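Local coordinates for putative alkaline phosphatase (Pseudomonas fluorescens, PDB 4F19), which probably serves as the phosphate-binding component of a PstSACB-type ABC importer and here holds hydrogen arsenate in its anion site, at residues G6-P11 with G61-L66; Q12-T17 with T330-V335; L109-L114 with A227-N232; I137-R142 with G180-A185. All coordinates share one frame; numbering follows the deposited sequence.

Overall arrangement
From the N terminus, segments 6-11 and 12-17 follow one another but reach different partners. Contact 1 closes a loop back from 61-66, pairing strands 5-7 and 59-62 in the five-stranded mixed sheet, while contact 2 waits for 330-335, near the end of the chain. The two therefore cross, and they touch where the F334 ring meets L10 and P11. The long loop of contact 2 encloses contact 3, which joins strands 108-109 and 228-229. Within contact 3's loop lies contact 4, between strand 138-142 and the turn before strand 186-188. Contacts 1 and 4 follow in series yet meet at the hydrogen arsenate, reached from the loops after strands 5-7 and 59-62 and from R142 ending strand 138-142.

Contact 1 of 4, residues G6-P11 with G61-L66; sequences GGATLP and GSDSKL. With 8AR (hydrogen arsenate), chain B.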
loop_
_atom_site.group_PDB
_atom_site.type_symbol
_atom_site.label_atom_id
_atom_site.label_comp_id
_atom_site.label_asym_id
_atom_site.label_seq_id
_atom_site.Cartn_x
_atom_site.Cartn_y
_atom_site.Cartn_z
ATOM N N GLY A 6 3.663 -8.049 10.179
ATOM C CA GLY A 6 4.065 -6.662 10.246
ATOM C C GLY A 6 4.495 -6.196 8.875
ATOM O O GLY A 6 4.452 -6.953 7.900
ATOM N N GLY A 7 4.921 -4.927 8.782
ATOM C CA GLY A 7 5.342 -4.369 7.524
ATOM C C GLY A 7 4.731 -3.028 7.298
ATOM O O GLY A 7 4.833 -2.111 8.148
ATOM N N ALA A 8 4.102 -2.851 6.127
ATOM C CA ALA A 8 3.486 -1.598 5.695
ATOM C C ALA A 8 2.780 -0.897 6.842
ATOM O O ALA A 8 1.933 -1.463 7.533
ATOM C CB ALA A 8 2.468 -1.919 4.626
ATOM N N THR A 9 3.073 0.417 6.976
ATOM C CA THR A 9 2.346 1.261 7.880
ATOM C C THR A 9 1.016 1.811 7.298
ATOM O O THR A 9 0.124 2.127 8.069
ATOM C CB THR A 9 3.208 2.451 8.424
ATOM O OG1 THR A 9 3.487 3.406 7.413
ATOM C CG2 THR A 9 4.499 1.936 9.057
ATOM N N LEU A 10 0.920 1.912 5.977
ATOM C CA LEU A 10 -0.302 2.467 5.392
ATOM C C LEU A 10 -1.557 1.799 5.951
ATOM O O LEU A 10 -2.509 2.538 6.292
ATOM C CB LEU A 10 -0.186 2.433 3.841
ATOM C CG LEU A 10 -1.464 2.750 3.049
ATOM C CD1 LEU A 10 -1.106 3.377 1.723
ATOM C CD2 LEU A 10 -2.307 1.493 2.813
ATOM N N PRO A 11 -1.612 0.457 6.083
ATOM C CA PRO A 11 -2.797 -0.239 6.586
ATOM C C PRO A 11 -2.662 -0.683 8.058
ATOM O O PRO A 11 -3.477 -1.488 8.516
ATOM C CB PRO A 11 -2.846 -1.500 5.704
ATOM C CG PRO A 11 -1.394 -1.857 5.551
ATOM C CD PRO A 11 -0.685 -0.507 5.463
ATOM N N GLY A 61 2.551 -7.377 5.711
ATOM C CA GLY A 61 1.810 -6.422 4.904
ATOM C C GLY A 61 2.774 -5.621 4.068
ATOM O O GLY A 61 3.833 -5.188 4.546
ATOM N N SER A 62 2.421 -5.376 2.787
ATOM C CA SER A 62 3.259 -4.594 1.921
ATOM C C SER A 62 2.395 -3.895 0.881
ATOM O O SER A 62 1.544 -4.542 0.281
ATOM C CB SER A 62 4.292 -5.456 1.203
ATOM O OG SER A 62 5.154 -4.633 0.462
ATOM N N ASP A 63 2.690 -2.606 0.632
ATOM C CA ASP A 63 2.133 -1.939 -0.553
ATOM C C ASP A 63 3.171 -1.770 -1.653
ATOM O O ASP A 63 2.929 -1.065 -2.622
ATOM C CB ASP A 63 1.385 -0.624 -0.201
ATOM C CG ASP A 63 1.484 -0.236 1.260
ATOM O OD1 ASP A 63 2.534 0.364 1.579
ATOM O OD2 ASP A 63 0.569 -0.522 2.049
ATOM N N SER A 64 4.326 -2.415 -1.475
ATOM C CA SER A 64 5.325 -2.585 -2.504
ATOM C C SER A 64 5.292 -4.009 -3.029
ATOM O O SER A 64 5.372 -4.975 -2.235
ATOM C CB SER A 64 6.719 -2.306 -1.944
ATOM O OG SER A 64 7.754 -2.686 -2.801
ATOM N N LYS A 65 5.191 -4.191 -4.327
ATOM C CA LYS A 65 5.183 -5.555 -4.879
ATOM C C LYS A 65 6.531 -6.214 -4.653
ATOM O O LYS A 65 7.591 -5.581 -4.675
ATOM C CB LYS A 65 4.863 -5.528 -6.367
ATOM C CG LYS A 65 3.470 -5.249 -6.678
ATOM C CD LYS A 65 3.005 -5.526 -8.070
ATOM C CE LYS A 65 3.174 -6.775 -8.578
ATOM N NZ LYS A 65 2.287 -7.049 -9.923
ATOM N N LEU A 66 6.503 -7.536 -4.532
ATOM C CA LEU A 66 7.749 -8.300 -4.552
ATOM C C LEU A 66 8.449 -8.151 -5.923
ATOM O O LEU A 66 7.794 -8.316 -6.948
ATOM C CB LEU A 66 7.432 -9.766 -4.257
ATOM C CG LEU A 66 7.051 -10.026 -2.795
ATOM C CD1 LEU A 66 6.250 -11.310 -2.653
ATOM C CD2 LEU A 66 8.293 -10.080 -1.922
HETATM AS AS 8AR B . 4.421 1.852 3.940
HETATM O O1 8AR B . 5.414 0.764 3.215
HETATM O O2 8AR B . 2.838 1.242 3.900
HETATM O O3 8AR B . 4.804 2.056 5.523
HETATM O O4 8AR B . 4.440 3.306 3.133
#
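G6, G7 and A8 run beside G61 as neighbouring parallel strands, tied by two backbone hydrogen bonds. G61 N donates to G6 O at 2.9 Å, and A8 N gives a nearly straight bond (172°) to G61 O at 2.8 Å. A CA-H...O contact from G7 reaches the same G61 O, against which any CB at G7 would clash.

The van der Waals contacts gather round one carboxylate oxygen: D63 OD2 lies 3.5 Å from A8 CB, with L10 CB and P11 CD close by, and is hydrogen-bonded to T294 OG1. The chi1 of 5° nearly eclipses D63 CG with the backbone N and swings OD1 to the ligand.

Polar contacts grip the arsenate. T9 N and T9 OG1 both donate to its O3, the hydroxyl at 2.7 Å, and L10 N bonds to O2 at 2.9 Å. S33, R142, S146, G147 and T148 complete the site. Were D63 replaced by an alanine, arsenate O2 would probably lose its acidic neighbour and T294 OG1 this partner. D63 OD1 approaches O2 to 2.5 Å, which implies that one of these two acid groups probably holds a proton and donates it to the other.

Contact 2 of 4, residues Q12-T17 with T330-V335; sequences QALYQT and TANAFV
A Schellman motif ends helix 326-331, and the residues around it, N332 and F334, pack against L14 on the short helix 12-15 that follows the first strand of the chain. A333, with a positive phi of 72°, is the C-prime residue of the motif. The turn is closed by hydrogen bonds from F334 N back to I329 O and from A333 N to T330 O. The packing of N332 and F334 on L14 joins helix 12-15 to the end of this late helix.

Both flanking residues point toward L14. The amide of N332 lies against the backbone at the A13-L14 link, its CG 3.7 Å from L14 CA, while N332 CB stands 4.1 Å from L14 CB. Beside it, the F334 ring offers its edge: L14 CB sits near the ring plane, 4.1 Å from F334 CE2. The leucine's branch reaches the same rim, with L14 CD2 4.2 Å from F334 CD2. With L14 CG anti to the backbone N (chi1 168°), the branch runs alongside the second segment, and CB and the CD2 methyl are what meet the F334 rim. V91 of strand 85-94 and I329 touch L14 and F334 alike, and the F334 side chain is about 8 Å from the bound arsenate.

At the far end of the short helix the T17 hydroxyl turns back on its own turn, where OG1 donates to A13 O at 2.8 Å. Over the centre of the F334 ring, 3.2 Å above its plane, sits the backbone oxygen O of N332.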
loop_
_atom_site.group_PDB
_atom_site.type_symbol
_atom_site.label_atom_id
_atom_site.label_comp_id
_atom_site.label_asym_id
_atom_site.label_seq_id
_atom_site.Cartn_x
_atom_site.Cartn_y
_atom_site.Cartn_z
ATOM N N GLN A 12 -1.686 -0.174 8.789
ATOM C CA GLN A 12 -1.471 -0.777 10.099
ATOM C C GLN A 12 -2.638 -0.577 11.041
ATOM O O GLN A 12 -2.902 -1.444 11.856
ATOM C CB GLN A 12 -0.171 -0.251 10.776
ATOM C CG GLN A 12 -0.327 1.214 11.241
ATOM C CD GLN A 12 0.941 1.745 11.801
ATOM O OE1 GLN A 12 2.069 1.366 11.416
ATOM N NE2 GLN A 12 0.793 2.570 12.874
ATOM N N ALA A 13 -3.370 0.571 10.960
ATOM C CA ALA A 13 -4.498 0.754 11.858
ATOM C C ALA A 13 -5.640 -0.178 11.515
ATOM O O ALA A 13 -6.418 -0.562 12.410
ATOM C CB ALA A 13 -4.934 2.221 11.853
ATOM N N LEU A 14 -5.771 -0.622 10.257
ATOM C CA LEU A 14 -6.724 -1.647 9.904
ATOM C C LEU A 14 -6.351 -2.972 10.602
ATOM O O LEU A 14 -7.178 -3.568 11.285
ATOM C CB LEU A 14 -6.784 -1.841 8.392
ATOM C CG LEU A 14 -7.543 -3.086 7.923
ATOM C CD1 LEU A 14 -9.010 -3.035 8.337
ATOM C CD2 LEU A 14 -7.402 -3.232 6.433
ATOM N N TYR A 15 -5.108 -3.407 10.448
ATOM C CA TYR A 15 -4.737 -4.697 11.018
ATOM C C TYR A 15 -4.704 -4.681 12.536
ATOM O O TYR A 15 -4.841 -5.744 13.158
ATOM C CB TYR A 15 -3.409 -5.202 10.452
ATOM C CG TYR A 15 -3.434 -5.351 8.930
ATOM C CD1 TYR A 15 -4.512 -5.937 8.266
ATOM C CD2 TYR A 15 -2.390 -4.916 8.169
ATOM C CE1 TYR A 15 -4.544 -6.025 6.895
ATOM C CE2 TYR A 15 -2.392 -5.021 6.787
ATOM C CZ TYR A 15 -3.495 -5.540 6.141
ATOM O OH TYR A 15 -3.597 -5.569 4.773
ATOM N N GLN A 16 -4.577 -3.500 13.145
ATOM C CA GLN A 16 -4.686 -3.304 14.567
ATOM C C GLN A 16 -6.067 -3.078 15.101
ATOM O O GLN A 16 -6.271 -2.928 16.317
ATOM C CB GLN A 16 -3.733 -2.171 14.954
ATOM C CG GLN A 16 -2.295 -2.521 14.711
ATOM C CD GLN A 16 -1.307 -1.301 14.718
ATOM O OE1 GLN A 16 -0.069 -1.534 14.584
ATOM N NE2 GLN A 16 -1.773 -0.145 14.796
ATOM N N THR A 17 -7.033 -3.080 14.245
ATOM C CA THR A 17 -8.439 -2.961 14.690
ATOM C C THR A 17 -8.840 -4.310 15.322
ATOM O O THR A 17 -8.601 -5.380 14.719
ATOM C CB THR A 17 -9.328 -2.599 13.531
ATOM O OG1 THR A 17 -9.013 -1.271 13.078
ATOM C CG2 THR A 17 -10.771 -2.619 13.871
ATOM N N THR A 330 -13.723 -0.280 5.538
ATOM C CA THR A 330 -14.264 1.047 5.261
ATOM C C THR A 330 -13.936 2.082 6.328
ATOM O O THR A 330 -13.655 3.249 6.033
ATOM C CB THR A 330 -15.770 0.988 5.051
ATOM O OG1 THR A 330 -16.505 0.748 6.251
ATOM C CG2 THR A 330 -16.169 -0.058 3.993
ATOM N N ALA A 331 -13.986 1.605 7.597
ATOM C CA ALA A 331 -13.749 2.502 8.712
ATOM C C ALA A 331 -12.315 3.041 8.699
ATOM O O ALA A 331 -12.051 4.060 9.358
ATOM C CB ALA A 331 -13.990 1.797 10.023
ATOM N N ASN A 332 -11.418 2.376 8.023
ATOM C CA ASN A 332 -10.049 2.747 7.909
ATOM C C ASN A 332 -9.672 3.389 6.578
ATOM O O ASN A 332 -8.525 3.512 6.210
ATOM C CB ASN A 332 -9.157 1.499 8.172
ATOM C CG ASN A 332 -9.058 1.261 9.662
ATOM O OD1 ASN A 332 -8.201 1.858 10.334
ATOM N ND2 ASN A 332 -9.939 0.438 10.215
ATOM N N ALA A 333 -10.712 3.915 5.875
ATOM C CA ALA A 333 -10.550 4.704 4.672
ATOM C C ALA A 333 -10.129 3.887 3.460
ATOM O O ALA A 333 -9.533 4.449 2.520
ATOM C CB ALA A 333 -9.619 5.924 4.873
ATOM N N PHE A 334 -10.407 2.585 3.475
ATOM C CA PHE A 334 -10.017 1.697 2.409
ATOM C C PHE A 334 -11.247 1.109 1.688
ATOM O O PHE A 334 -12.379 1.234 2.148
ATOM C CB PHE A 334 -9.108 0.580 2.953
ATOM C CG PHE A 334 -7.854 1.099 3.613
ATOM C CD1 PHE A 334 -7.002 1.992 2.981
ATOM C CD2 PHE A 334 -7.514 0.657 4.879
ATOM C CE1 PHE A 334 -5.851 2.439 3.602
ATOM C CE2 PHE A 334 -6.350 1.083 5.504
ATOM C CZ PHE A 334 -5.533 1.983 4.859
ATOM N N VAL A 335 -10.976 0.446 0.561
ATOM C CA VAL A 335 -11.991 -0.139 -0.286
ATOM C C VAL A 335 -11.968 -1.653 -0.184
ATOM O O VAL A 335 -10.946 -2.274 -0.516
ATOM C CB VAL A 335 -11.808 0.278 -1.767
ATOM C CG1 VAL A 335 -12.888 -0.288 -2.621
ATOM C CG2 VAL A 335 -11.722 1.804 -1.906
#

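Contact 3 of 4, residues L109-L114 with A227-N232; sequences LSVQEL and ARVGKN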
loop_
_atom_site.group_PDB
_atom_site.type_symbol
_atom_site.label_atom_id
_atom_site.label_comp_id
_atom_site.label_asym_id
_atom_site.label_seq_id
_atom_site.Cartn_x
_atom_site.Cartn_y
_atom_site.Cartn_z
ATOM N N LEU A 109 -5.348 20.632 -6.487
ATOM C CA LEU A 109 -4.237 20.507 -7.381
ATOM C C LEU A 109 -4.645 19.951 -8.724
ATOM O O LEU A 109 -5.324 18.926 -8.792
ATOM C CB LEU A 109 -3.182 19.546 -6.780
ATOM C CG LEU A 109 -2.512 19.996 -5.523
ATOM C CD1 LEU A 109 -1.834 18.888 -4.798
ATOM C CD2 LEU A 109 -1.489 21.075 -5.824
ATOM N N SER A 110 -4.227 20.588 -9.803
ATOM C CA SER A 110 -4.217 19.887 -11.070
ATOM C C SER A 110 -3.142 18.775 -10.996
ATOM O O SER A 110 -2.215 18.836 -10.190
ATOM C CB SER A 110 -3.928 20.817 -12.219
ATOM O OG SER A 110 -2.593 21.251 -12.154
ATOM N N VAL A 111 -3.264 17.768 -11.862
ATOM C CA VAL A 111 -2.218 16.764 -11.897
ATOM C C VAL A 111 -0.889 17.378 -12.235
ATOM O O VAL A 111 0.133 17.009 -11.643
ATOM C CB VAL A 111 -2.662 15.605 -12.866
ATOM C CG1 VAL A 111 -1.494 14.667 -13.112
ATOM C CG2 VAL A 111 -3.858 14.853 -12.321
ATOM N N GLN A 112 -0.829 18.328 -13.165
ATOM C CA GLN A 112 0.444 18.924 -13.490
ATOM C C GLN A 112 0.997 19.772 -12.324
ATOM O O GLN A 112 2.217 19.771 -12.118
ATOM C CB GLN A 112 0.353 19.755 -14.774
ATOM C CG GLN A 112 0.188 18.859 -16.006
ATOM C CD GLN A 112 1.225 17.784 -16.098
ATOM O OE1 GLN A 112 2.422 18.107 -16.108
ATOM N NE2 GLN A 112 0.822 16.519 -16.157
ATOM N N GLU A 113 0.133 20.407 -11.522
ATOM C CA GLU A 113 0.641 21.083 -10.327
ATOM C C GLU A 113 1.213 20.090 -9.319
ATOM O O GLU A 113 2.245 20.346 -8.699
ATOM C CB GLU A 113 -0.436 21.915 -9.642
ATOM C CG GLU A 113 -0.745 23.213 -10.361
ATOM C CD GLU A 113 -2.013 23.896 -9.878
ATOM O OE1 GLU A 113 -2.142 25.120 -10.160
ATOM O OE2 GLU A 113 -2.833 23.259 -9.210
ATOM N N LEU A 114 0.525 18.953 -9.133
ATOM C CA LEU A 114 1.057 17.916 -8.249
ATOM C C LEU A 114 2.462 17.499 -8.697
ATOM O O LEU A 114 3.396 17.394 -7.887
ATOM C CB LEU A 114 0.075 16.724 -8.247
ATOM C CG LEU A 114 0.507 15.506 -7.418
ATOM C CD1 LEU A 114 0.332 15.733 -5.981
ATOM C CD2 LEU A 114 -0.127 14.235 -7.990
ATOM N N ALA A 227 -5.557 17.970 0.068
ATOM C CA ALA A 227 -5.800 18.575 -1.241
ATOM C C ALA A 227 -6.775 17.752 -2.061
ATOM O O ALA A 227 -6.689 16.509 -2.129
ATOM C CB ALA A 227 -4.529 18.736 -1.996
ATOM N N ARG A 228 -7.672 18.406 -2.778
ATOM C CA ARG A 228 -8.318 17.779 -3.891
ATOM C C ARG A 228 -7.320 17.597 -5.009
ATOM O O ARG A 228 -6.349 18.351 -5.103
ATOM C CB ARG A 228 -9.527 18.621 -4.368
ATOM C CG ARG A 228 -10.612 18.764 -3.312
ATOM C CD ARG A 228 -11.577 19.984 -3.742
ATOM N NE ARG A 228 -12.556 20.155 -2.666
ATOM C CZ ARG A 228 -13.332 21.181 -2.607
ATOM N NH1 ARG A 228 -13.256 22.201 -3.682
ATOM N NH2 ARG A 228 -14.216 21.386 -1.690
ATOM N N VAL A 229 -7.544 16.592 -5.882
ATOM C CA VAL A 229 -6.699 16.383 -7.053
ATOM C C VAL A 229 -7.596 16.202 -8.263
ATOM O O VAL A 229 -8.585 15.481 -8.198
ATOM C CB VAL A 229 -5.757 15.157 -6.855
ATOM C CG1 VAL A 229 -4.881 14.968 -8.109
ATOM C CG2 VAL A 229 -4.880 15.336 -5.640
ATOM N N GLY A 230 -7.218 16.839 -9.349
ATOM C CA GLY A 230 -7.909 16.703 -10.632
ATOM C C GLY A 230 -8.458 17.992 -11.208
ATOM O O GLY A 230 -9.137 17.983 -12.212
ATOM N N LYS A 231 -8.143 19.162 -10.586
ATOM C CA LYS A 231 -8.485 20.457 -11.153
ATOM C C LYS A 231 -8.128 20.564 -12.598
ATOM O O LYS A 231 -7.009 20.218 -12.983
ATOM C CB LYS A 231 -7.715 21.571 -10.403
ATOM C CG LYS A 231 -8.020 23.017 -10.861
ATOM C CD LYS A 231 -7.362 24.023 -9.911
ATOM C CE LYS A 231 -5.837 23.948 -10.044
ATOM N NZ LYS A 231 -5.163 24.608 -8.894
ATOM N N ASN A 232 -9.018 21.179 -13.398
ATOM C CA ASN A 232 -8.629 21.622 -14.734
ATOM C C ASN A 232 -9.310 23.001 -14.928
ATOM O O ASN A 232 -10.502 23.092 -15.133
ATOM C CB ASN A 232 -9.071 20.668 -15.793
ATOM C CG ASN A 232 -8.591 21.092 -17.198
ATOM O OD1 ASN A 232 -8.549 22.325 -17.523
ATOM N ND2 ASN A 232 -8.404 20.122 -18.024
HETATM O O HOH W 1 -5.626 17.902 -13.500
#
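A single carboxylate oxygen, E113 OE2, binds two donors from different parts of the chain, the ammonium of K231 and the backbone of S110. K231 NZ, in one of two modelled conformers, forms a salt bridge with E113 OE2 at 2.7 Å, using the syn lone pair. S110 N reaches the same OE2 at 3.1 Å from above the carboxylate plane, 37° out of it. Lysine and glutamate cross at about a right angle. A bend at chi3 (68°) of the otherwise extended K231 chain brings NZ over to E113 OE2. The salt bridge has further partners on both sides: NZ also donates to D108 O and S129 OG, and E113 OE1 accepts from S129 N.

The S110 N bond is half of a capping box at the start of helix 111-119. The other half runs from E113 N to S110 OG at 2.9 Å, so the lysine grips a carboxylate already engaged at the helix N terminus. Just before the cap, L109 pairs with V229 in a two-stranded parallel sheet formed by 108-109 and 228-229. L109 N donates to R228 O at 2.8 Å, and L109 O receives G230 N at 2.9 Å nearly along its C=O axis. K231 N adds a weak bond to that oxygen.

L109 and V229 point to the same face of the sheet; L109 CD1 meets A227 CB, and V111 CG2, from the helix, approaches V229 CG1 at 4.3 Å. A water accepts from V111 N and donates to K231 O at 2.7 Å.

Contact 4 of 4, residues I137-R142 with G180-A185; sequences IVVVYR and GLPAGA. With 8AR (hydrogen arsenate), chain B.
Y141 and L181 make the tight part of this surface contact. L181 CD2 lies over one face of the phenol ring, 4.0 Å from its centroid and 14° off the normal, a CH-pi contact. L181 CD1 lies on the same side, above the phenol oxygen, 3.3 Å from Y141 OH. With CG between the backbone N and the carbonyl carbon (chi1 70°), the tyrosine ring turns toward the loop, and its CE2 meets A185 CB at 3.9 Å. A serine in place of Y141 would probably leave both L181 methyls without the ring they pack on and open a gap beside A185.

Residues 182-185 form a type II beta turn that leads into strand 186-188, which runs parallel to strand 138-142. Its A185 CA makes a short CA-H...O contact of 3.2 Å with V139 O, and P182 CG packs across V139 CG2. Apart from this packing, at the buried far end of strand 138-142, R142 NH2 gives a bond of 2.8 Å (163°) to arsenate O3, which lies in the guanidinium plane, while E144 forms a salt bridge with the same nitrogen.

The flank at V138 is looser. V138 CG1 faces the backbone O of the exposed G184, and a water joins the segments by accepting from V139 N at 2.9 Å and donating to A183 O.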
loop_
_atom_site.group_PDB
_atom_site.type_symbol
_atom_site.label_atom_id
_atom_site.label_comp_id
_atom_site.label_asym_id
_atom_site.label_seq_id
_atom_site.Cartn_x
_atom_site.Cartn_y
_atom_site.Cartn_z
ATOM N N ILE A 137 6.730 26.266 -0.197
ATOM C CA ILE A 137 6.294 24.871 -0.018
ATOM C C ILE A 137 7.535 24.064 0.411
ATOM O O ILE A 137 8.588 24.164 -0.244
ATOM C CB ILE A 137 5.755 24.270 -1.321
ATOM C CG1 ILE A 137 4.564 25.031 -1.852
ATOM C CG2 ILE A 137 5.439 22.799 -1.122
ATOM C CD1 ILE A 137 4.077 24.582 -3.213
ATOM N N VAL A 138 7.369 23.251 1.427
ATOM C CA VAL A 138 8.380 22.265 1.871
ATOM C C VAL A 138 7.735 20.853 1.687
ATOM O O VAL A 138 6.694 20.592 2.254
ATOM C CB VAL A 138 8.858 22.529 3.285
ATOM C CG1 VAL A 138 9.637 21.372 3.863
ATOM C CG2 VAL A 138 9.747 23.784 3.299
ATOM N N VAL A 139 8.402 20.021 0.917
ATOM C CA VAL A 139 7.944 18.658 0.675
ATOM C C VAL A 139 8.497 17.744 1.766
ATOM O O VAL A 139 9.702 17.751 2.025
ATOM C CB VAL A 139 8.392 18.177 -0.724
ATOM C CG1 VAL A 139 8.155 16.693 -0.904
ATOM C CG2 VAL A 139 7.675 18.986 -1.785
ATOM N N VAL A 140 7.602 16.948 2.371
ATOM C CA VAL A 140 7.994 15.911 3.311
ATOM C C VAL A 140 7.843 14.562 2.567
ATOM O O VAL A 140 6.854 14.349 1.873
ATOM C CB VAL A 140 7.142 15.929 4.575
ATOM C CG1 VAL A 140 7.644 14.902 5.591
ATOM C CG2 VAL A 140 7.174 17.339 5.214
ATOM N N TYR A 141 8.823 13.684 2.726
ATOM C CA TYR A 141 8.809 12.396 2.045
ATOM C C TYR A 141 9.325 11.325 2.959
ATOM O O TYR A 141 9.889 11.583 3.997
ATOM C CB TYR A 141 9.596 12.445 0.723
ATOM C CG TYR A 141 11.061 12.579 0.921
ATOM C CD1 TYR A 141 11.888 11.474 0.922
ATOM C CD2 TYR A 141 11.657 13.813 1.193
ATOM C CE1 TYR A 141 13.253 11.542 1.159
ATOM C CE2 TYR A 141 13.003 13.913 1.437
ATOM C CZ TYR A 141 13.798 12.773 1.435
ATOM O OH TYR A 141 15.135 12.877 1.711
ATOM N N ARG A 142 9.096 10.053 2.556
ATOM C CA ARG A 142 9.538 8.910 3.339
ATOM C C ARG A 142 10.975 8.595 3.128
ATOM O O ARG A 142 11.446 8.376 2.028
ATOM C CB ARG A 142 8.644 7.688 3.006
ATOM C CG ARG A 142 7.236 7.813 3.494
ATOM C CD ARG A 142 7.099 7.590 4.987
ATOM N NE ARG A 142 7.357 6.220 5.364
ATOM C CZ ARG A 142 6.468 5.224 5.196
ATOM N NH1 ARG A 142 5.226 5.478 4.796
ATOM N NH2 ARG A 142 6.872 3.973 5.432
ATOM N N GLY A 180 16.468 15.181 -8.921
ATOM C CA GLY A 180 16.696 15.369 -7.511
ATOM C C GLY A 180 15.493 15.735 -6.716
ATOM O O GLY A 180 14.411 16.068 -7.251
ATOM N N LEU A 181 15.649 15.726 -5.396
ATOM C CA LEU A 181 14.632 16.231 -4.508
ATOM C C LEU A 181 14.495 17.731 -4.620
ATOM O O LEU A 181 15.476 18.453 -4.899
ATOM C CB LEU A 181 15.013 15.919 -3.049
ATOM C CG LEU A 181 14.815 14.454 -2.621
ATOM C CD1 LEU A 181 15.555 14.198 -1.334
ATOM C CD2 LEU A 181 13.335 14.148 -2.445
ATOM N N PRO A 182 13.313 18.265 -4.287
ATOM C CA PRO A 182 13.205 19.705 -4.126
ATOM C C PRO A 182 14.148 20.191 -3.059
ATOM O O PRO A 182 14.340 19.534 -2.014
ATOM C CB PRO A 182 11.757 19.936 -3.747
ATOM C CG PRO A 182 11.047 18.657 -4.185
ATOM C CD PRO A 182 12.069 17.566 -3.932
ATOM N N ALA A 183 14.739 21.382 -3.237
ATOM C CA ALA A 183 15.523 21.964 -2.184
ATOM C C ALA A 183 14.682 22.079 -0.910
ATOM O O ALA A 183 13.483 22.389 -0.970
ATOM C CB ALA A 183 15.975 23.360 -2.601
ATOM N N GLY A 184 15.315 21.783 0.244
ATOM C CA GLY A 184 14.663 21.915 1.511
ATOM C C GLY A 184 13.702 20.795 1.886
ATOM O O GLY A 184 13.071 20.854 2.923
ATOM N N ALA A 185 13.594 19.740 1.032
ATOM C CA ALA A 185 12.695 18.644 1.389
ATOM C C ALA A 185 13.107 17.983 2.698
ATOM O O ALA A 185 14.318 17.925 3.013
ATOM C CB ALA A 185 12.655 17.617 0.236
HETATM AS AS 8AR B . 4.421 1.852 3.940
HETATM O O1 8AR B . 5.414 0.764 3.215
HETATM O O2 8AR B . 2.838 1.242 3.900
HETATM O O3 8AR B . 4.804 2.056 5.523
HETATM O O4 8AR B . 4.440 3.306 3.133
HETATM O O HOH W 2 10.815 20.954 -0.408
#